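Local coordinates for protein putative isohexenylglutaconyl-CoA hydratase (Pseudomonas aeruginosa, PDB 4ZU2) that probably hydrates isohexenylglutaconyl-CoA, an acyl-CoA of terpene breakdown, as a member of the crotonase (enoyl-CoA hydratase/isomerase) family, at residues G67-I70 / K71-A74. Numbering follows the deposited sequence.
Sequences GGDI and KDMA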
ATOM      1  N   GLY A  67       9.215 -23.816  -4.578  1.00 22.00           N
ATOM      2  CA  GLY A  67       9.753 -23.559  -3.245  1.00 24.43           C
ATOM      3  C   GLY A  67      11.236 -23.887  -3.143  1.00 21.84           C
ATOM      4  O   GLY A  67      11.906 -24.027  -4.134  1.00 22.47           O
ATOM      5  N   GLY A  68      11.756 -23.969  -1.932  1.00 25.64           N
ATOM      6  CA  GLY A  68      13.118 -24.422  -1.728  1.00 20.88           C
ATOM      7  C   GLY A  68      13.162 -25.911  -2.047  1.00 18.21           C
ATOM      8  O   GLY A  68      12.162 -26.629  -1.887  1.00 14.60           O
ATOM      9  N   ASP A  69      14.299 -26.340  -2.564  1.00 18.06           N
ATOM     10  CA  ASP A  69      14.593 -27.749  -2.849  1.00 26.58           C
ATOM     11  C   ASP A  69      14.711 -28.553  -1.545  1.00 24.44           C
ATOM     12  O   ASP A  69      15.574 -28.246  -0.699  1.00 20.32           O
ATOM     13  CB  ASP A  69      15.924 -27.875  -3.638  1.00 29.49           C
ATOM     14  CG  ASP A  69      16.351 -29.339  -3.880  1.00 34.83           C
ATOM     15  OD1 ASP A  69      15.641 -30.087  -4.611  1.00 39.23           O
ATOM     16  OD2 ASP A  69      17.407 -29.735  -3.347  1.00 30.51           O
ATOM     17  N   ILE A  70      13.931 -29.623  -1.393  1.00 22.98           N
ATOM     18  CA  ILE A  70      13.884 -30.277  -0.061  1.00 21.19           C
ATOM     19  C   ILE A  70      15.156 -31.073   0.223  1.00 15.69           C
ATOM     20  O   ILE A  70      15.582 -31.159   1.361  1.00 18.65           O
ATOM     21  CB  ILE A  70      12.556 -31.099   0.203  1.00 36.34           C
ATOM     22  CG1 ILE A  70      12.440 -31.593   1.677  1.00 28.93           C
ATOM     23  CG2 ILE A  70      12.465 -32.289  -0.727  1.00 34.36           C
ATOM     24  CD1 ILE A  70      12.202 -30.492   2.801  1.00 37.10           C
ATOM     25  N   LYS A  71      15.782 -31.590  -0.817  1.00 21.81           N
ATOM     26  CA  LYS A  71      17.020 -32.340  -0.692  1.00 27.94           C
ATOM     27  C   LYS A  71      18.053 -31.438  -0.084  1.00 25.94           C
ATOM     28  O   LYS A  71      18.719 -31.811   0.866  1.00 20.66           O
ATOM     29  CB  LYS A  71      17.507 -32.844  -2.045  1.00 32.40           C
ATOM     30  CG  LYS A  71      16.576 -33.869  -2.685  1.00 45.57           C
ATOM     31  CD  LYS A  71      17.031 -34.313  -4.100  1.00 47.23           C
ATOM     32  CE  LYS A  71      16.767 -33.218  -5.162  1.00 50.16           C
ATOM     33  NZ  LYS A  71      15.419 -32.498  -5.098  1.00 50.01           N
ATOM     34  N   ASP A  72      18.161 -30.225  -0.607  1.00 27.37           N
ATOM     35  CA  ASP A  72      19.151 -29.311  -0.072  1.00 29.61           C
ATOM     36  C   ASP A  72      18.823 -28.890   1.351  1.00 24.56           C
ATOM     37  O   ASP A  72      19.728 -28.733   2.158  1.00 23.28           O
ATOM     38  CB  ASP A  72      19.372 -28.118  -0.999  1.00 32.88           C
ATOM     39  CG  ASP A  72      20.175 -28.491  -2.220  1.00 38.40           C
ATOM     40  OD1 ASP A  72      20.712 -29.635  -2.270  1.00 39.67           O
ATOM     41  OD2 ASP A  72      20.255 -27.647  -3.130  1.00 41.08           O
ATOM     42  N   MET A  73      17.551 -28.750   1.681  1.00 21.62           N
ATOM     43  CA  MET A  73      17.195 -28.310   3.046  1.00 25.58           C
ATOM     44  C   MET A  73      17.522 -29.502   3.981  1.00 23.38           C
ATOM     45  O   MET A  73      17.931 -29.337   5.121  1.00 18.90           O
ATOM     46  CB  MET A  73      15.713 -27.889   3.138  1.00 30.98           C
ATOM     47  CG  MET A  73      15.398 -26.737   4.151  1.00 35.22           C
ATOM     48  SD  MET A  73      15.492 -25.064   3.495  1.00106.67           S
ATOM     49  CE  MET A  73      17.102 -25.011   2.680  1.00 16.15           C
ATOM     50  N   ALA A  74      17.370 -30.710   3.453  1.00 19.65           N
ATOM     51  CA  ALA A  74      17.618 -31.883   4.239  1.00 17.30           C
ATOM     52  C   ALA A  74      19.139 -32.008   4.475  1.00 17.58           C
ATOM     53  O   ALA A  74      19.561 -32.206   5.592  1.00 19.52           O
ATOM     54  CB  ALA A  74      17.015 -33.173   3.559  1.00 24.80           C
TER
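Asp69 reaches forward over the first turn of helix 70-76 to the backbone of Asp72 and the ammonium group of Lys71, its two oxygens dividing the work. With CG anti to the backbone N (chi1 176°), the carboxylate turns toward the helix start, and OD2 accepts from Asp72 N at 2.9 Å, met from above the carboxylate plane rather than within it. This is an N-cap: a side chain supplies an acceptor to an amide of the first helical turn, which has no carbonyl one turn earlier in the helix to bond to. OD1 forms a salt bridge with Lys71 NZ, the lysine chain bending back at chi3 and chi4, and a long, weak ion pair with Arg24. The cap lies where the loop that follows strand 54-59 of the crotonase fold passes into helix 70-76; Gly67 and Asp69 share backbone hydrogen bonds with Met31. The carboxylates of Asp69 and Asp72 lie close, planes 79° apart and Asp69 OD2 3.5 Å from Asp72 OD1, a proximity of like charges probably eased by Asp72 N at the former and Leu33 N at Asp72 OD2. Asp69 O takes Met73 N at 3.1 Å. Ile70 O then receives Ala74 N at 2.8 Å, while the Ile70 side chain packs on Phe254 of a neighbouring subunit.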